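Lipid-transfer protein (Thermomonospora curvata, PDB 6OK1) is a thiolase-fold protein of the lipid-transfer protein group, built from thiolase-like N-terminal and C-terminal halves, whose precise role is not established. Local coordinates at residues V173-R178 and I194-H199; A290-D295 and C333-G338. All blocks are in the same frame, centred on the assembly; numbering follows the deposited sequence.

Contact 1: residues V173-R178 and I194-H199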
ATOM      1  N   VAL A 173      -6.637  -4.904  32.281  1.00 26.25           N
ATOM      2  CA  VAL A 173      -6.662  -4.052  31.102  1.00 23.43           C
ATOM      3  C   VAL A 173      -8.063  -4.001  30.537  1.00 24.15           C
ATOM      4  O   VAL A 173      -8.564  -2.935  30.154  1.00 25.77           O
ATOM      5  CB  VAL A 173      -5.668  -4.565  30.044  1.00 24.52           C
ATOM      6  CG1 VAL A 173      -5.798  -3.752  28.763  1.00 26.87           C
ATOM      7  CG2 VAL A 173      -4.273  -4.491  30.552  1.00 26.82           C
ATOM      8  N   ALA A 174      -8.700  -5.163  30.440  1.00 23.72           N
ATOM      9  CA  ALA A 174     -10.063  -5.222  29.931  1.00 24.69           C
ATOM     10  C   ALA A 174     -11.003  -4.415  30.815  1.00 24.79           C
ATOM     11  O   ALA A 174     -11.853  -3.672  30.312  1.00 25.33           O
ATOM     12  CB  ALA A 174     -10.522  -6.678  29.838  1.00 26.20           C
ATOM     13  N   VAL A 175     -10.846  -4.535  32.133  1.00 25.80           N
ATOM     14  CA  VAL A 175     -11.745  -3.843  33.058  1.00 26.54           C
ATOM     15  C   VAL A 175     -11.607  -2.333  32.914  1.00 25.03           C
ATOM     16  O   VAL A 175     -12.608  -1.603  32.850  1.00 27.36           O
ATOM     17  CB  VAL A 175     -11.477  -4.301  34.504  1.00 30.14           C
ATOM     18  CG1 VAL A 175     -12.296  -3.483  35.488  1.00 28.42           C
ATOM     19  CG2 VAL A 175     -11.791  -5.795  34.663  1.00 29.77           C
ATOM     20  N   VAL A 176     -10.368  -1.825  32.866  1.00 25.97           N
ATOM     21  CA  VAL A 176     -10.215  -0.371  32.754  1.00 27.29           C
ATOM     22  C   VAL A 176     -10.689   0.117  31.388  1.00 24.73           C
ATOM     23  O   VAL A 176     -11.361   1.150  31.285  1.00 25.40           O
ATOM     24  CB  VAL A 176      -8.769   0.068  33.072  1.00 26.92           C
ATOM     25  CG1 VAL A 176      -7.820  -0.254  31.935  1.00 30.20           C
ATOM     26  CG2 VAL A 176      -8.719   1.581  33.389  1.00 34.37           C
ATOM     27  N   ASP A 177     -10.379  -0.620  30.312  1.00 26.84           N
ATOM     28  CA  ASP A 177     -10.976  -0.289  29.025  1.00 23.09           C
ATOM     29  C   ASP A 177     -12.493  -0.161  29.129  1.00 29.39           C
ATOM     30  O   ASP A 177     -13.091   0.797  28.624  1.00 27.48           O
ATOM     31  CB  ASP A 177     -10.673  -1.382  27.984  1.00 23.05           C
ATOM     32  CG  ASP A 177      -9.357  -1.203  27.250  1.00 27.95           C
ATOM     33  OD1 ASP A 177      -8.710  -0.149  27.321  1.00 25.49           O
ATOM     34  OD2 ASP A 177      -8.970  -2.186  26.563  1.00 26.07           O
ATOM     35  N   ARG A 178     -13.144  -1.183  29.684  1.00 24.50           N
ATOM     36  CA  ARG A 178     -14.601  -1.176  29.720  1.00 25.89           C
ATOM     37  C   ARG A 178     -15.128  -0.133  30.701  1.00 28.76           C
ATOM     38  O   ARG A 178     -16.226   0.392  30.517  1.00 26.93           O
ATOM     39  CB  ARG A 178     -15.113  -2.577  30.066  1.00 24.71           C
ATOM     40  CG  ARG A 178     -14.894  -3.596  28.902  1.00 27.22           C
ATOM     41  CD  ARG A 178     -15.830  -3.355  27.723  1.00 27.23           C
ATOM     42  NE  ARG A 178     -17.207  -3.664  28.107  1.00 26.91           N
ATOM     43  CZ  ARG A 178     -17.815  -4.833  27.918  1.00 28.01           C
ATOM     44  NH1 ARG A 178     -17.205  -5.834  27.289  1.00 29.13           N
ATOM     45  NH2 ARG A 178     -19.065  -4.993  28.355  1.00 27.66           N
ATOM     46  N   ILE A 194     -17.580  -3.966  33.050  1.00 28.26           N
ATOM     47  CA  ILE A 194     -17.377  -5.340  33.477  1.00 25.40           C
ATOM     48  C   ILE A 194     -16.600  -5.347  34.779  1.00 27.24           C
ATOM     49  O   ILE A 194     -15.938  -4.372  35.155  1.00 31.29           O
ATOM     50  CB  ILE A 194     -16.635  -6.198  32.423  1.00 27.29           C
ATOM     51  CG1 ILE A 194     -15.190  -5.702  32.241  1.00 26.96           C
ATOM     52  CG2 ILE A 194     -17.394  -6.175  31.116  1.00 29.36           C
ATOM     53  CD1 ILE A 194     -14.356  -6.601  31.350  1.00 28.39           C
ATOM     54  N   THR A 195     -16.676  -6.480  35.465  1.00 29.56           N
ATOM     55  CA  THR A 195     -15.807  -6.746  36.598  1.00 30.96           C
ATOM     56  C   THR A 195     -14.687  -7.694  36.183  1.00 31.92           C
ATOM     57  O   THR A 195     -14.769  -8.387  35.163  1.00 31.34           O
ATOM     58  CB  THR A 195     -16.579  -7.382  37.759  1.00 29.75           C
ATOM     59  OG1 THR A 195     -17.042  -8.673  37.338  1.00 32.80           O
ATOM     60  CG2 THR A 195     -17.768  -6.501  38.202  1.00 34.66           C
ATOM     61  N   LEU A 196     -13.648  -7.750  37.019  1.00 28.73           N
ATOM     62  CA  LEU A 196     -12.590  -8.727  36.798  1.00 29.12           C
ATOM     63  C   LEU A 196     -13.143 -10.144  36.878  1.00 31.90           C
ATOM     64  O   LEU A 196     -12.699 -11.046  36.153  1.00 27.42           O
ATOM     65  CB  LEU A 196     -11.465  -8.506  37.811  1.00 27.36           C
ATOM     66  CG  LEU A 196     -10.211  -9.349  37.603  1.00 28.60           C
ATOM     67  CD1 LEU A 196      -9.574  -9.092  36.232  1.00 31.18           C
ATOM     68  CD2 LEU A 196      -9.192  -9.095  38.701  1.00 36.05           C
ATOM     69  N   GLU A 197     -14.135 -10.357  37.741  1.00 31.51           N
ATOM     70  CA  GLU A 197     -14.802 -11.644  37.795  1.00 30.63           C
ATOM     71  C   GLU A 197     -15.479 -11.964  36.465  1.00 29.81           C
ATOM     72  O   GLU A 197     -15.433 -13.110  35.994  1.00 29.29           O
ATOM     73  CB  GLU A 197     -15.807 -11.630  38.957  1.00 31.46           C
ATOM     74  CG  GLU A 197     -15.138 -11.568  40.363  1.00 88.45           C
ATOM     75  CD  GLU A 197     -14.176 -10.369  40.587  1.00170.19           C
ATOM     76  OE1 GLU A 197     -14.515  -9.195  40.258  1.00 37.33           O
ATOM     77  OE2 GLU A 197     -13.055 -10.614  41.097  1.00 78.74           O
ATOM     78  N   ASP A 198     -16.123 -10.968  35.848  1.00 28.41           N
ATOM     79  CA  ASP A 198     -16.723 -11.177  34.534  1.00 23.32           C
ATOM     80  C   ASP A 198     -15.678 -11.664  33.542  1.00 26.01           C
ATOM     81  O   ASP A 198     -15.943 -12.543  32.707  1.00 27.04           O
ATOM     82  CB  ASP A 198     -17.318  -9.883  33.982  1.00 28.69           C
ATOM     83  CG  ASP A 198     -18.591  -9.455  34.681  1.00 35.36           C
ATOM     84  OD1 ASP A 198     -19.316 -10.317  35.212  1.00 35.08           O
ATOM     85  OD2 ASP A 198     -18.856  -8.240  34.688  1.00 32.35           O
ATOM     86  N   HIS A 199     -14.507 -11.040  33.579  1.00 26.41           N
ATOM     87  CA  HIS A 199     -13.434 -11.385  32.656  1.00 24.29           C
ATOM     88  C   HIS A 199     -12.986 -12.823  32.871  1.00 22.39           C
ATOM     89  O   HIS A 199     -12.859 -13.604  31.921  1.00 25.73           O
ATOM     90  CB  HIS A 199     -12.289 -10.398  32.861  1.00 25.28           C
ATOM     91  CG  HIS A 199     -11.044 -10.761  32.133  1.00 26.23           C
ATOM     92  ND1 HIS A 199     -10.097 -11.598  32.674  1.00 25.70           N
ATOM     93  CD2 HIS A 199     -10.586 -10.406  30.910  1.00 24.57           C
ATOM     94  CE1 HIS A 199      -9.100 -11.743  31.821  1.00 26.46           C
ATOM     95  NE2 HIS A 199      -9.372 -11.028  30.742  1.00 25.13           N
TER
HETATM   96  O   HOH W   1     -15.280  -2.155  33.646  1.00 26.86           O

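Contact 2: residues A290-D295 and C333-G338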
ATOM      1  N   ALA A 290      -1.029  11.061  29.286  1.00 32.52           N
ATOM      2  CA  ALA A 290      -2.045  10.059  28.997  1.00 26.93           C
ATOM      3  C   ALA A 290      -1.510   9.159  27.893  1.00 25.97           C
ATOM      4  O   ALA A 290      -0.644   9.571  27.121  1.00 29.17           O
ATOM      5  CB  ALA A 290      -3.359  10.710  28.565  1.00 30.32           C
ATOM      6  N   ALA A 291      -2.047   7.934  27.810  1.00 25.58           N
ATOM      7  CA  ALA A 291      -1.640   7.015  26.745  1.00 25.23           C
ATOM      8  C   ALA A 291      -2.837   6.335  26.100  1.00 25.12           C
ATOM      9  O   ALA A 291      -3.751   5.867  26.786  1.00 26.00           O
ATOM     10  CB  ALA A 291      -0.692   5.933  27.271  1.00 29.00           C
ATOM     11  N   ILE A 292      -2.801   6.240  24.777  1.00 25.84           N
ATOM     12  CA  ILE A 292      -3.770   5.468  24.016  1.00 26.17           C
ATOM     13  C   ILE A 292      -2.985   4.267  23.493  1.00 22.10           C
ATOM     14  O   ILE A 292      -2.191   4.410  22.559  1.00 23.66           O
ATOM     15  CB  ILE A 292      -4.395   6.290  22.883  1.00 22.54           C
ATOM     16  CG1 ILE A 292      -5.074   7.574  23.399  1.00 25.18           C
ATOM     17  CG2 ILE A 292      -5.364   5.403  22.054  1.00 25.39           C
ATOM     18  CD1 ILE A 292      -6.194   7.367  24.387  1.00 27.30           C
ATOM     19  N   LEU A 293      -3.150   3.105  24.142  1.00 20.98           N
ATOM     20  CA  LEU A 293      -2.325   1.924  23.901  1.00 25.79           C
ATOM     21  C   LEU A 293      -3.164   0.888  23.168  1.00 22.83           C
ATOM     22  O   LEU A 293      -4.185   0.419  23.688  1.00 23.80           O
ATOM     23  CB  LEU A 293      -1.757   1.365  25.210  1.00 23.33           C
ATOM     24  CG  LEU A 293      -0.830   2.340  25.947  1.00 23.23           C
ATOM     25  CD1 LEU A 293      -0.292   1.658  27.217  1.00 27.09           C
ATOM     26  CD2 LEU A 293       0.313   2.831  25.038  1.00 26.82           C
ATOM     27  N   TYR A 294      -2.738   0.563  21.943  1.00 21.84           N
ATOM     28  CA  TYR A 294      -3.477  -0.343  21.073  1.00 21.46           C
ATOM     29  C   TYR A 294      -3.784  -1.648  21.785  1.00 22.96           C
ATOM     30  O   TYR A 294      -2.892  -2.310  22.334  1.00 22.53           O
ATOM     31  CB  TYR A 294      -2.652  -0.607  19.824  1.00 22.26           C
ATOM     32  CG  TYR A 294      -3.413  -1.106  18.608  1.00 19.39           C
ATOM     33  CD1 TYR A 294      -3.720  -2.452  18.450  1.00 21.02           C
ATOM     34  CD2 TYR A 294      -3.724  -0.231  17.581  1.00 19.89           C
ATOM     35  CE1 TYR A 294      -4.348  -2.898  17.281  1.00 21.60           C
ATOM     36  CE2 TYR A 294      -4.342  -0.658  16.429  1.00 24.38           C
ATOM     37  CZ  TYR A 294      -4.641  -1.991  16.278  1.00 23.64           C
ATOM     38  OH  TYR A 294      -5.259  -2.399  15.118  1.00 21.38           O
ATOM     39  N   ASP A 295      -5.044  -2.050  21.707  1.00 18.78           N
ATOM     40  CA  ASP A 295      -5.589  -3.029  22.630  1.00 19.83           C
ATOM     41  C   ASP A 295      -6.652  -3.875  21.947  1.00 20.65           C
ATOM     42  O   ASP A 295      -7.693  -4.174  22.537  1.00 24.70           O
ATOM     43  CB  ASP A 295      -6.180  -2.341  23.853  1.00 20.97           C
ATOM     44  CG  ASP A 295      -7.350  -1.461  23.499  1.00 25.33           C
ATOM     45  OD1 ASP A 295      -7.277  -0.806  22.445  1.00 22.52           O
ATOM     46  OD2 ASP A 295      -8.323  -1.426  24.278  1.00 25.00           O
ATOM     47  N   CYS A 333      -5.350   5.949  30.647  1.00 27.09           N
ATOM     48  CA  CYS A 333      -5.160   5.136  29.457  1.00 25.28           C
ATOM     49  C   CYS A 333      -6.490   4.819  28.805  1.00 22.99           C
ATOM     50  O   CYS A 333      -7.458   4.449  29.478  1.00 28.96           O
ATOM     51  CB  CYS A 333      -4.431   3.859  29.836  1.00 28.21           C
ATOM     52  SG  CYS A 333      -4.045   2.760  28.424  1.00 28.31           S
ATOM     53  N   ASN A 334      -6.515   4.916  27.479  1.00 25.12           N
ATOM     54  CA  ASN A 334      -7.653   4.470  26.688  1.00 24.85           C
ATOM     55  C   ASN A 334      -8.953   5.046  27.244  1.00 25.65           C
ATOM     56  O   ASN A 334      -9.937   4.334  27.482  1.00 29.07           O
ATOM     57  CB  ASN A 334      -7.688   2.947  26.619  1.00 22.91           C
ATOM     58  CG  ASN A 334      -6.545   2.380  25.782  1.00 23.48           C
ATOM     59  OD1 ASN A 334      -5.862   3.137  25.090  1.00 25.48           O
ATOM     60  ND2 ASN A 334      -6.352   1.064  25.810  1.00 26.50           N
ATOM     61  N   THR A 335      -8.948   6.376  27.403  1.00 28.30           N
ATOM     62  CA  THR A 335     -10.077   7.109  27.959  1.00 25.53           C
ATOM     63  C   THR A 335     -11.342   7.027  27.102  1.00 27.95           C
ATOM     64  O   THR A 335     -12.427   7.348  27.591  1.00 31.86           O
ATOM     65  CB  THR A 335      -9.654   8.564  28.164  1.00 25.42           C
ATOM     66  OG1 THR A 335      -8.873   9.010  27.048  1.00 28.21           O
ATOM     67  CG2 THR A 335      -8.799   8.658  29.417  1.00 32.03           C
ATOM     68  N   HIS A 336     -11.235   6.612  25.840  1.00 26.18           N
ATOM     69  CA  HIS A 336     -12.405   6.328  25.010  1.00 28.56           C
ATOM     70  C   HIS A 336     -12.933   4.910  25.185  1.00 29.99           C
ATOM     71  O   HIS A 336     -14.039   4.607  24.721  1.00 26.00           O
ATOM     72  CB  HIS A 336     -12.069   6.550  23.524  1.00 26.62           C
ATOM     73  CG  HIS A 336     -10.945   5.698  23.013  1.00 25.97           C
ATOM     74  ND1 HIS A 336      -9.790   5.462  23.733  1.00 25.10           N
ATOM     75  CD2 HIS A 336     -10.791   5.049  21.836  1.00 25.77           C
ATOM     76  CE1 HIS A 336      -8.981   4.693  23.022  1.00 28.21           C
ATOM     77  NE2 HIS A 336      -9.567   4.430  21.867  1.00 26.96           N
ATOM     78  N   GLY A 337     -12.161   4.029  25.805  1.00 26.28           N
ATOM     79  CA  GLY A 337     -12.525   2.633  25.932  1.00 24.65           C
ATOM     80  C   GLY A 337     -11.670   1.696  25.103  1.00 26.36           C
ATOM     81  O   GLY A 337     -11.813   0.475  25.230  1.00 24.62           O
ATOM     82  N   GLY A 338     -10.782   2.234  24.264  1.00 24.28           N
ATOM     83  CA  GLY A 338      -9.882   1.415  23.465  1.00 22.77           C
ATOM     84  C   GLY A 338     -10.543   0.752  22.273  1.00 23.83           C
ATOM     85  O   GLY A 338     -11.725   0.946  21.967  1.00 25.78           O
TER

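Contact 1: residues V173-R178 and I194-H199
Ile194 lies across the side chain of Arg178 at about a right angle, and its two branches meet different parts of the arginine. CG2 sits over the centre of the guanidinium, 3.4 Å above its plane, an apolar methyl on a flat cationic group. The other branch, CG1 and CD1, rests on the aliphatic part of the arginine, with Ile194 CG1 3.8 Å from Arg178 CB. The arginine folds at chi2 (-72°) and chi3 (-68°) rather than extending; its NH2 bonds Arg192 O and its cation meets the ring of Phe189. Ile194 CD1 also reaches Ala174 CB at 4.1 Å.

Val175 has CG1 anti to its backbone N (chi1 174°), which leaves CG2 beside that N, 3.6 Å from Leu196 N at the first turn of the next helix. That helix starts with a capping box: Thr195 OG1 accepts from Asp198 N, while Asp198 OD2 receives Thr195 N from above the carboxylate plane. One water links Val175 O, to which it donates, with Ile194 N. His199 CD2 touches Ala174 CB, and its NE2 bonds Asp213. Helix 167-182 thus packs against the entry loop and first turn of helix 196-201, with Leu340 of helix 338-341 also touching Ala174.

Contact 2: residues A290-D295 and C333-G338
Ala291 and Cys333 pair through a single backbone bridge, with Asn334 N donating to Ala291 O at 3.0 Å in the carbonyl plane, after which 333-338 leaves the edge of strand 290-292 in a type I turn from Asn334 to Gly337. The same Ala291 O is approached by Cys333 CA in a CA-H...O contact.

Beyond the bridge, the side chain of Asn334 takes over the pairing. With CG anti to its carbonyl carbon (chi1 -69°), its amide reads both polar atoms of Leu293: OD1 accepts from Leu293 N at 2.9 Å, the donor tilted 20° from the carbonyl plane, and ND2 gives to a lone pair of Leu293 O at 3.1 Å, nearly within the amide plane. Asp295 comes tip to tip with this amide, its carboxylate turned 43° from it; its OD1 bonds Gln339 N, and OD2 lies 3.3 Å from Gly338 CA, where a side chain would collide with it.

Packing contacts surround the amide. Ile292 CG2 lies 3.8 Å from His336 CE1, and Ile292 CD1 packs on the Asn334 backbone. Cys333 SG, anti to its backbone N, meets Leu293 CG at 4.1 Å. Over the centre of the His336 ring stands Gly338 N, a contact made just past the turn.

The Asn334 amide meets the Leu293 backbone edge-on, and one bond accepted and one donated fix its rotation. Its ND2 probably also bonds Asp177 OD1, which would give this buried nitrogen two acceptors. A neutral group thus uses both its donor and acceptor ends in the core.

The pair illustrates how contact chemistry follows depth in a fold. Contact 1 is partly buried, its centre about 20 Å from the centre of the chain, and joins helix 167-182 to the loop and first turn of helix 196-201, mainly through apolar packing and one water bridge. Contact 2 is wholly buried, its centre about 9 Å from the centre of the chain, and joins an edge strand to a loop through direct hydrogen bonds. One lies in the N-terminal thiolase-like half and the other in the C-terminal half, yet they meet at Asp177, whose carboxylate comes close to that of Asp295, OD2 to OD2 2.5 Å. Helix 167-182 thus takes part in contact 1 and touches contact 2 through Asp177.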